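PDB 3SON: hypothetical NUDIX hydrolase from Listeria monocytogenes, which probably hydrolyses a nucleoside diphosphate linked to another moiety, as Nudix enzymes do. Local coordinates for residues A[5-10]-A[86-91]; A[23-28]-A[108-113]; A[59-64]-A[101-106]; A[65-70]-A[144-149]. One frame throughout, in Å; residues are numbered along the deposited sequence.

In the fold
Contact 1 pairs strands 7-15 and 87-96 of the mixed Nudix sheet, and contact 2 pairs strands 20-27 and 110-116, with about 21 Å between their centres. Contact 3 ties the end of helix 46-58, the helix that carries the calcium ligands Glu53 and Glu57, to the loop before strand 110-116, and touches contact 2 through Leu106 and Val104. Contact 4 lays the C-terminal tail against strand 66-76; its centre is about 24 Å from that of contact 2. Contacts 1 and 4 also meet the second subunit. Along the chain the second segments come 1, 3, 2, 4, so contact 3 lies within the span of contact 2 while all other pairs alternate, interlocking the chain's two halves.

Contact 1: A[5-10]-A[86-91]; sequences PFQVLV and YVVPEY
Tyr91 chi1 of -58° sets its CG anti to the carbonyl carbon and starts the ring toward Phe6 CB, which meets the ring edge at CE2, 3.8 Å away. In Phe6, chi1 of 61° puts CG between the backbone N and the carbonyl carbon, from where it reaches Tyr91 CE2 at 4.2 Å; the two side chains cross at about a right angle. Pro89 CG touches the same Phe6 CB, while Val88 CG1 packs on Pro5 CG at 3.9 Å. Between them runs the parallel pairing of strands 7-15 and 87-96 in the mixed Nudix sheet, Gln7 opposite Glu90 and Val8 opposite Tyr91. The N-H of Gln7 donates to Pro89 O (2.9 Å), Tyr91 N to Gln7 O (3.0 Å) and Leu9 N to Tyr91 O (2.8 Å). A water lies within hydrogen-bonding distance of Val8 O and of Glu90 OE2, the latter at 2.6 Å. Helix 46-58 covers Phe6 and Tyr91 through Ile46, and Pro89 joins this apolar side. The Gln7 and Glu90 face instead mixes the Pro5-Val88 contact with a buried carboxylate: OE1 is bonded to Ser129 OG and OE2 is close to the water, which would help to offset the cost of burial.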
# COMPACT_ATOMS: atom_id res chain seq x y z
N PRO A 5 -0.83 15.77 -7.01
CA PRO A 5 0.39 15.42 -6.28
C PRO A 5 0.61 13.89 -6.17
O PRO A 5 -0.34 13.10 -6.25
CB PRO A 5 0.15 16.02 -4.88
CG PRO A 5 -1.35 16.24 -4.80
CD PRO A 5 -1.97 15.90 -6.10
N PHE A 6 1.87 13.49 -6.03
CA PHE A 6 2.22 12.09 -5.92
C PHE A 6 3.51 12.02 -5.21
O PHE A 6 4.21 13.02 -5.11
CB PHE A 6 2.37 11.46 -7.32
CG PHE A 6 3.49 12.10 -8.17
CD1 PHE A 6 4.82 11.67 -8.05
CD2 PHE A 6 3.20 13.07 -9.10
CE1 PHE A 6 5.84 12.21 -8.82
CE2 PHE A 6 4.20 13.64 -9.90
CZ PHE A 6 5.53 13.22 -9.74
N GLN A 7 3.90 10.80 -4.82
CA GLN A 7 5.12 10.49 -4.15
C GLN A 7 5.90 9.42 -4.90
O GLN A 7 5.33 8.64 -5.68
CB GLN A 7 4.81 9.90 -2.78
CG GLN A 7 4.39 10.91 -1.73
CD GLN A 7 5.55 11.67 -1.17
OE1 GLN A 7 6.54 11.09 -0.70
NE2 GLN A 7 5.47 12.95 -1.27
N VAL A 8 7.19 9.44 -4.73
CA VAL A 8 7.99 8.37 -5.22
C VAL A 8 8.75 7.67 -4.10
O VAL A 8 9.02 8.27 -3.00
CB VAL A 8 8.93 8.80 -6.40
CG1 VAL A 8 8.17 9.54 -7.55
CG2 VAL A 8 10.08 9.70 -5.91
N LEU A 9 9.01 6.38 -4.32
CA LEU A 9 9.85 5.58 -3.46
C LEU A 9 10.95 5.02 -4.36
O LEU A 9 10.70 4.64 -5.51
CB LEU A 9 9.08 4.45 -2.77
CG LEU A 9 9.82 3.60 -1.74
CD1 LEU A 9 9.70 4.24 -0.37
CD2 LEU A 9 9.24 2.18 -1.73
N VAL A 10 12.18 5.04 -3.87
CA VAL A 10 13.32 4.50 -4.63
C VAL A 10 14.22 3.61 -3.77
O VAL A 10 14.70 4.05 -2.72
CB VAL A 10 14.19 5.61 -5.22
CG1 VAL A 10 15.26 5.03 -6.09
CG2 VAL A 10 13.35 6.62 -6.01
N TYR A 86 -7.60 13.34 -0.75
CA TYR A 86 -7.51 12.59 0.49
C TYR A 86 -6.32 11.64 0.55
O TYR A 86 -5.69 11.49 1.60
CB TYR A 86 -8.78 11.82 0.78
CG TYR A 86 -10.00 12.65 0.84
CD1 TYR A 86 -10.16 13.61 1.87
CD2 TYR A 86 -10.99 12.54 -0.12
CE1 TYR A 86 -11.29 14.40 1.91
CE2 TYR A 86 -12.11 13.33 -0.06
CZ TYR A 86 -12.26 14.25 0.97
OH TYR A 86 -13.36 15.04 1.02
N VAL A 87 -6.02 10.97 -0.56
CA VAL A 87 -4.87 10.06 -0.62
C VAL A 87 -4.08 10.31 -1.91
O VAL A 87 -4.66 10.79 -2.90
CB VAL A 87 -5.33 8.59 -0.56
CG1 VAL A 87 -6.08 8.31 0.74
CG2 VAL A 87 -6.27 8.24 -1.76
N VAL A 88 -2.77 10.06 -1.92
CA VAL A 88 -1.98 10.23 -3.17
C VAL A 88 -1.23 8.98 -3.48
O VAL A 88 -0.94 8.14 -2.57
CB VAL A 88 -0.95 11.39 -3.11
CG1 VAL A 88 -1.63 12.74 -3.22
CG2 VAL A 88 -0.07 11.28 -1.88
N PRO A 89 -0.90 8.78 -4.76
CA PRO A 89 -0.22 7.56 -5.05
C PRO A 89 1.26 7.66 -4.76
O PRO A 89 1.85 8.73 -4.88
CB PRO A 89 -0.44 7.40 -6.57
CG PRO A 89 -0.52 8.76 -7.05
CD PRO A 89 -1.25 9.52 -6.01
N GLU A 90 1.83 6.53 -4.41
CA GLU A 90 3.25 6.36 -4.26
C GLU A 90 3.78 5.34 -5.31
O GLU A 90 3.42 4.14 -5.30
CB GLU A 90 3.56 5.83 -2.85
CG GLU A 90 5.01 5.70 -2.57
CD GLU A 90 5.30 5.05 -1.24
OE1 GLU A 90 4.87 3.88 -1.01
OE2 GLU A 90 5.96 5.71 -0.42
N TYR A 91 4.63 5.81 -6.20
CA TYR A 91 5.20 5.00 -7.27
C TYR A 91 6.57 4.58 -6.87
O TYR A 91 7.27 5.34 -6.28
CB TYR A 91 5.29 5.83 -8.55
CG TYR A 91 3.95 6.39 -9.02
CD1 TYR A 91 3.06 5.56 -9.67
CD2 TYR A 91 3.58 7.71 -8.78
CE1 TYR A 91 1.84 6.04 -10.09
CE2 TYR A 91 2.36 8.22 -9.22
CZ TYR A 91 1.49 7.35 -9.87
OH TYR A 91 0.28 7.76 -10.34
O HOH W 1 7.28 7.88 -0.79

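Contact 2: A[23-28]-A[108-113]; sequences GVLHRT and LEHSEL
Leu25 faces Leu113 in a non-hydrogen-bonded antiparallel pair, and beyond it the 108-113 chain turns a corner at Ser111, so that Arg27 and His110, though only 4.3 Å apart at their CA atoms, send their side chains on diverging paths. Leu25 CD2 meets Leu113 CD1 at 3.6 Å. The corner is held by the backbone and the side chain of His26: its O accepts from Ser111 N, and its ND1 donates to Ser111 OG at 2.8 Å with the hydroxyl in the imidazole plane. CG of His26 lies anti to the backbone N (chi1 -172°), and chi2 of -98° turns ND1 to that hydroxyl. The His110 ring has Leu25 CB over one face, 3.9 Å from its centroid, and Glu109 CB over the opposite face. Arg27 NH1 forms a salt bridge with Glu109 OE2 (2.9 Å), approaching from above the carboxylate plane. Thr28 bonds two successive carbonyls, N to Glu109 O and OG1 to Leu108 O at 2.8 Å. Gln34 OE1, on the adjoining strand 33-39, takes bonds from Arg27 NH1 and His110 NE2. Leu25 and His110 also pack against Glu57 of helix 46-58, a calcium ligand, while Leu25 and Leu113 rest on Leu106 in the preceding loop.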
# COMPACT_ATOMS: atom_id res chain seq x y z
N GLY A 23 19.82 -1.15 0.06
CA GLY A 23 20.25 0.01 0.77
C GLY A 23 19.09 0.64 1.58
O GLY A 23 18.05 0.99 1.05
N VAL A 24 19.24 0.63 2.90
CA VAL A 24 18.23 1.28 3.74
C VAL A 24 18.88 2.43 4.48
O VAL A 24 20.05 2.37 4.83
CB VAL A 24 17.60 0.33 4.77
CG1 VAL A 24 16.97 -0.86 4.06
CG2 VAL A 24 18.65 -0.25 5.73
N LEU A 25 18.07 3.45 4.77
CA LEU A 25 18.55 4.72 5.35
C LEU A 25 17.97 4.92 6.70
O LEU A 25 16.78 4.77 6.87
CB LEU A 25 18.14 5.89 4.45
CG LEU A 25 18.68 5.90 3.00
CD1 LEU A 25 17.92 6.89 2.12
CD2 LEU A 25 20.15 6.28 2.96
N HIS A 26 18.83 5.26 7.66
CA HIS A 26 18.38 5.52 8.96
C HIS A 26 18.26 7.01 9.12
O HIS A 26 19.13 7.76 8.69
CB HIS A 26 19.35 4.97 9.94
CG HIS A 26 18.86 5.05 11.34
ND1 HIS A 26 19.23 6.05 12.18
CD2 HIS A 26 18.03 4.20 12.06
CE1 HIS A 26 18.60 5.89 13.36
NE2 HIS A 26 17.89 4.74 13.31
N ARG A 27 17.13 7.45 9.68
CA ARG A 27 16.92 8.88 9.86
C ARG A 27 17.76 9.53 10.99
O ARG A 27 18.07 8.93 12.06
CB ARG A 27 15.45 9.17 10.12
CG ARG A 27 14.58 8.97 8.88
CD ARG A 27 13.21 9.60 9.14
NE ARG A 27 13.23 11.07 9.29
CZ ARG A 27 13.21 11.91 8.27
NH1 ARG A 27 13.25 11.43 7.02
NH2 ARG A 27 13.21 13.23 8.47
N THR A 28 18.17 10.77 10.75
CA THR A 28 18.89 11.52 11.80
C THR A 28 18.03 11.82 13.01
O THR A 28 18.51 11.71 14.18
CB THR A 28 19.52 12.83 11.23
OG1 THR A 28 20.45 12.46 10.21
CG2 THR A 28 20.22 13.67 12.36
N LEU A 108 21.81 15.63 5.32
CA LEU A 108 21.65 15.68 6.77
C LEU A 108 20.39 14.93 7.32
O LEU A 108 20.29 14.70 8.53
CB LEU A 108 21.64 17.13 7.25
CG LEU A 108 22.84 18.02 6.90
CD1 LEU A 108 22.73 19.40 7.54
CD2 LEU A 108 24.14 17.33 7.29
N GLU A 109 19.45 14.59 6.47
CA GLU A 109 18.23 13.90 6.88
C GLU A 109 18.51 12.48 7.42
O GLU A 109 17.70 11.97 8.16
CB GLU A 109 17.27 13.78 5.68
CG GLU A 109 15.83 13.52 6.11
CD GLU A 109 14.82 13.77 4.99
OE1 GLU A 109 14.72 14.93 4.53
OE2 GLU A 109 14.12 12.81 4.60
N HIS A 110 19.66 11.90 7.05
CA HIS A 110 20.04 10.53 7.36
C HIS A 110 21.36 10.36 8.07
O HIS A 110 22.32 11.14 7.86
CB HIS A 110 20.03 9.67 6.05
CG HIS A 110 18.67 9.63 5.40
ND1 HIS A 110 18.46 10.19 4.21
CD2 HIS A 110 17.46 9.15 5.82
CE1 HIS A 110 17.18 10.09 3.89
NE2 HIS A 110 16.56 9.46 4.87
N SER A 111 21.44 9.32 8.90
CA SER A 111 22.63 9.02 9.72
C SER A 111 23.44 7.83 9.23
O SER A 111 24.55 7.64 9.66
CB SER A 111 22.25 8.74 11.17
OG SER A 111 21.44 7.59 11.34
N GLU A 112 22.88 7.07 8.34
CA GLU A 112 23.51 5.86 7.89
C GLU A 112 22.77 5.35 6.65
O GLU A 112 21.55 5.38 6.60
CB GLU A 112 23.52 4.80 9.04
CG GLU A 112 23.90 3.38 8.60
CD GLU A 112 24.03 2.40 9.69
OE1 GLU A 112 23.88 2.76 10.89
OE2 GLU A 112 24.36 1.22 9.39
N LEU A 113 23.56 4.85 5.67
CA LEU A 113 23.07 3.96 4.62
C LEU A 113 23.64 2.57 5.02
O LEU A 113 24.85 2.47 5.27
CB LEU A 113 23.65 4.31 3.27
CG LEU A 113 23.35 3.41 2.03
CD1 LEU A 113 21.89 3.42 1.69
CD2 LEU A 113 24.20 3.71 0.79

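Contact 3: A[59-64]-A[101-106]; sequences NLDVDV and SYQVTL
Asn59 leaves helix 46-58 with a positive phi (45°), and from this turn its side chain reaches across to hydrogen-bond Thr105 in the facing loop. Asn59 ND2 donates to Thr105 O at 3.0 Å, with an N-H...O angle of 161°. The carbonyl oxygen lies close to the plane of the amide, yet the amide nitrogen stands well above the plane of the carbonyl, 59° out of it. The two side chains cross at about a right angle, and Thr105 OG1 comes 3.3 Å from Asn59 CB. Next along the chain, Leu60 and Val104 lie side by side, pointing the same way, and touch through CD2 and CG2 at 3.9 Å. Both also rest on Leu97, and Val104 reaches Leu58 and Leu113, which links the pair to the helix and to strand 110-116. Asp61 closes an Asx turn, its OD2 accepting from Asp63 N at 3.2 Å. The contact therefore combines a small apolar patch with a polar fastening at the surface: the Asn59 side-chain hydrogen bond and a backbone bond between Thr105 and Leu58 tie the helix end to the 101-106 loop, whereas the 61-63 part is poorly ordered, which is consistent with flexibility.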
# COMPACT_ATOMS: atom_id res chain seq x y z
N ASN A 59 23.58 12.05 -3.12
CA ASN A 59 24.58 12.95 -3.67
C ASN A 59 25.37 12.33 -4.83
O ASN A 59 26.60 12.26 -4.80
CB ASN A 59 25.45 13.50 -2.55
CG ASN A 59 24.68 14.47 -1.67
OD1 ASN A 59 24.31 15.56 -2.11
ND2 ASN A 59 24.36 14.06 -0.46
N LEU A 60 24.64 11.90 -5.84
CA LEU A 60 25.21 11.15 -6.97
C LEU A 60 25.51 12.06 -8.16
O LEU A 60 24.81 13.03 -8.36
CB LEU A 60 24.22 10.10 -7.50
CG LEU A 60 23.54 9.06 -6.61
CD1 LEU A 60 22.35 8.43 -7.36
CD2 LEU A 60 24.54 8.02 -6.18
N ASP A 61 26.51 11.70 -8.96
CA ASP A 61 26.72 12.35 -10.28
C ASP A 61 25.44 12.23 -11.15
O ASP A 61 24.38 11.85 -10.65
CB ASP A 61 27.95 11.74 -10.98
CG ASP A 61 27.79 10.25 -11.26
OD1 ASP A 61 28.55 9.45 -10.68
OD2 ASP A 61 26.89 9.87 -12.05
N VAL A 62 25.54 12.52 -12.45
CA VAL A 62 24.32 12.66 -13.30
C VAL A 62 23.66 11.37 -13.85
O VAL A 62 22.44 11.33 -14.00
CB VAL A 62 24.57 13.62 -14.50
CG1 VAL A 62 25.22 14.91 -14.02
CG2 VAL A 62 25.42 12.95 -15.57
N ASP A 63 24.45 10.32 -14.13
CA ASP A 63 23.93 9.16 -14.90
C ASP A 63 23.96 7.80 -14.16
O ASP A 63 25.00 7.15 -14.06
CB ASP A 63 24.68 9.07 -16.23
CG ASP A 63 23.83 8.46 -17.35
OD1 ASP A 63 22.69 8.01 -17.09
OD2 ASP A 63 24.31 8.45 -18.51
N VAL A 64 22.79 7.36 -13.69
CA VAL A 64 22.64 6.06 -13.01
C VAL A 64 21.45 5.26 -13.56
O VAL A 64 20.43 5.84 -13.94
CB VAL A 64 22.45 6.26 -11.49
CG1 VAL A 64 21.29 7.24 -11.23
CG2 VAL A 64 22.25 4.91 -10.79
N SER A 101 28.63 2.74 -5.48
CA SER A 101 28.28 2.79 -4.08
C SER A 101 29.31 3.55 -3.23
O SER A 101 28.95 4.17 -2.23
CB SER A 101 28.01 1.38 -3.53
OG SER A 101 29.16 0.58 -3.58
N TYR A 102 30.58 3.58 -3.68
CA TYR A 102 31.63 4.35 -2.99
C TYR A 102 31.42 5.85 -3.09
O TYR A 102 31.95 6.61 -2.28
CB TYR A 102 33.04 4.04 -3.52
CG TYR A 102 33.55 2.62 -3.32
CD1 TYR A 102 32.89 1.72 -2.47
CD2 TYR A 102 34.74 2.19 -3.94
CE1 TYR A 102 33.36 0.42 -2.30
CE2 TYR A 102 35.22 0.91 -3.76
CZ TYR A 102 34.54 0.02 -2.94
OH TYR A 102 35.02 -1.26 -2.75
N GLN A 103 30.70 6.29 -4.11
CA GLN A 103 30.48 7.70 -4.32
C GLN A 103 29.30 8.27 -3.53
O GLN A 103 29.12 9.48 -3.49
CB GLN A 103 30.23 7.97 -5.79
CG GLN A 103 31.45 7.70 -6.65
CD GLN A 103 31.15 7.89 -8.12
OE1 GLN A 103 31.14 9.02 -8.62
NE2 GLN A 103 30.93 6.79 -8.82
N VAL A 104 28.49 7.40 -2.94
CA VAL A 104 27.30 7.80 -2.26
C VAL A 104 27.62 8.55 -0.95
O VAL A 104 28.46 8.08 -0.18
CB VAL A 104 26.43 6.55 -1.94
CG1 VAL A 104 25.23 6.94 -1.11
CG2 VAL A 104 26.00 5.84 -3.25
N THR A 105 27.06 9.72 -0.77
CA THR A 105 27.15 10.44 0.53
C THR A 105 25.73 10.88 0.88
O THR A 105 24.93 11.18 -0.01
CB THR A 105 28.19 11.64 0.56
OG1 THR A 105 27.80 12.69 -0.32
CG2 THR A 105 29.68 11.17 0.16
N LEU A 106 25.42 10.94 2.16
CA LEU A 106 24.04 11.24 2.55
C LEU A 106 23.85 12.72 2.90
O LEU A 106 24.80 13.39 3.14
CB LEU A 106 23.66 10.36 3.73
CG LEU A 106 23.74 8.86 3.45
CD1 LEU A 106 23.35 8.01 4.66
CD2 LEU A 106 22.86 8.61 2.24

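Contact 4: A[65-70]-A[144-149]; sequences KMYSLD and NDMKAM
Tyr67 and Ala148 form a single backbone bridge, their CA atoms 4.1 Å apart, by which the C-terminal tail of this Nudix fold crosses strand 66-76; the touching parts run 108° apart, so no regular strand pairing develops. The tail starts at Asn144, where a Schellman motif ends helix 128-142. Two backbone bonds flank the bridge. Ser68 N donates to Lys147 O at 2.8 Å, and Met149 N to Met66 O at 3.2 Å. A water adds a further link, donating to Ser68 O and accepting from Lys147 N.

Apolar and aromatic contacts lie around these bonds. The chain of selenomethionine Met146 bends at chi2 and chi3, and the second bend brings its methyl CE over one face of the Tyr67 ring, 4.1 Å from the centroid, as a CH-pi contact; the selenium stands obliquely to the ring in a Met-aromatic contact. Met146 also packs on Leu137 and Leu141 of the helix. Selenomethionines Met66 and Met149 lie side by side, pointing the same way, with Met66 CG 3.6 Å from Met149 SE; both were modelled in two conformers, so this packing describes one of them. Met149 reaches on to Phe93 and to Ala50 of helix 46-58.

Charge supplies the last kind of interaction. Lys147 runs extended beyond CG to cross Asp70 at about a right angle. Its NZ forms a salt bridge with Asp70 OD1, modelled at 2.5 Å, a length too short to be relied on, while Asp70 OD2 makes a second salt bridge, to Arg140 NH2.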
# COMPACT_ATOMS: atom_id res chain seq x y z
N LYS A 65 21.57 3.93 -13.60
CA LYS A 65 20.48 3.09 -14.09
C LYS A 65 19.33 2.98 -13.04
O LYS A 65 19.54 2.45 -11.94
CB LYS A 65 21.01 1.69 -14.47
N MSE A 66 18.18 3.53 -13.40
CA MSE A 66 16.96 3.46 -12.60
C MSE A 66 16.07 2.43 -13.23
O MSE A 66 16.17 2.16 -14.43
CB MSE A 66 16.25 4.82 -12.57
CG MSE A 66 15.90 5.22 -11.14
SE MSE A 66 16.66 7.00 -10.71
CE MSE A 66 18.46 6.64 -11.41
N TYR A 67 15.24 1.79 -12.40
CA TYR A 67 14.32 0.77 -12.87
C TYR A 67 12.97 1.00 -12.28
O TYR A 67 12.89 1.50 -11.20
CB TYR A 67 14.82 -0.57 -12.42
CG TYR A 67 16.14 -0.93 -12.99
CD1 TYR A 67 17.32 -0.63 -12.34
CD2 TYR A 67 16.21 -1.58 -14.21
CE1 TYR A 67 18.53 -0.98 -12.88
CE2 TYR A 67 17.42 -1.92 -14.78
CZ TYR A 67 18.58 -1.63 -14.12
OH TYR A 67 19.80 -1.99 -14.68
N SER A 68 11.92 0.63 -13.02
CA SER A 68 10.54 0.72 -12.57
C SER A 68 10.01 -0.52 -11.90
O SER A 68 10.32 -1.66 -12.28
CB SER A 68 9.64 1.02 -13.71
OG SER A 68 10.06 2.17 -14.38
N LEU A 69 9.18 -0.29 -10.88
CA LEU A 69 8.47 -1.39 -10.19
C LEU A 69 6.96 -1.18 -10.38
O LEU A 69 6.51 -0.04 -10.53
CB LEU A 69 8.82 -1.39 -8.73
CG LEU A 69 10.27 -1.71 -8.36
CD1 LEU A 69 10.58 -1.58 -6.89
CD2 LEU A 69 10.61 -3.13 -8.86
N ASP A 70 6.21 -2.28 -10.43
CA ASP A 70 4.72 -2.26 -10.44
C ASP A 70 4.08 -1.95 -9.09
O ASP A 70 2.95 -1.51 -9.03
CB ASP A 70 4.16 -3.60 -10.92
CG ASP A 70 4.50 -3.91 -12.34
OD1 ASP A 70 4.30 -3.01 -13.19
OD2 ASP A 70 4.93 -5.07 -12.60
N ASN A 144 16.34 -12.13 -13.17
CA ASN A 144 16.86 -11.23 -14.20
C ASN A 144 15.71 -10.63 -15.07
O ASN A 144 15.78 -10.64 -16.30
CB ASN A 144 17.90 -11.94 -15.09
CG ASN A 144 18.70 -10.95 -15.94
OD1 ASN A 144 19.00 -9.83 -15.51
ND2 ASN A 144 19.00 -11.35 -17.17
N ASP A 145 14.70 -10.07 -14.41
CA ASP A 145 13.47 -9.58 -15.06
C ASP A 145 13.17 -8.16 -14.65
O ASP A 145 12.25 -7.93 -13.88
CB ASP A 145 12.33 -10.47 -14.61
CG ASP A 145 11.06 -10.21 -15.38
OD1 ASP A 145 11.12 -9.51 -16.46
OD2 ASP A 145 10.02 -10.74 -14.95
N MSE A 146 13.97 -7.22 -15.12
CA MSE A 146 13.90 -5.84 -14.63
C MSE A 146 13.30 -5.04 -15.81
O MSE A 146 13.21 -5.57 -16.94
CB MSE A 146 15.29 -5.41 -14.06
CG MSE A 146 15.73 -6.13 -12.66
SE MSE A 146 14.73 -5.41 -11.22
CE MSE A 146 15.85 -3.87 -10.77
N LYS A 147 12.75 -3.86 -15.52
CA LYS A 147 12.33 -2.93 -16.57
C LYS A 147 12.86 -1.54 -16.29
O LYS A 147 12.66 -0.97 -15.22
CB LYS A 147 10.80 -2.94 -16.82
CG LYS A 147 9.94 -3.02 -15.60
CD LYS A 147 8.42 -3.11 -15.91
CE LYS A 147 7.65 -2.44 -14.75
NZ LYS A 147 6.17 -2.66 -14.76
N ALA A 148 13.61 -0.96 -17.23
CA ALA A 148 14.27 0.34 -16.97
C ALA A 148 13.29 1.54 -17.02
O ALA A 148 12.39 1.59 -17.87
CB ALA A 148 15.44 0.56 -17.92
N MSE A 149 13.47 2.48 -16.08
CA MSE A 149 12.59 3.65 -15.92
C MSE A 149 12.54 4.47 -17.18
O MSE A 149 13.57 4.96 -17.64
OXT MSE A 149 11.48 4.67 -17.79
CB MSE A 149 13.15 4.51 -14.78
CG MSE A 149 12.37 5.79 -14.47
SE MSE A 149 13.13 6.68 -12.87
CE MSE A 149 14.45 7.86 -13.75
O HOH W 2 12.49 -3.23 -12.42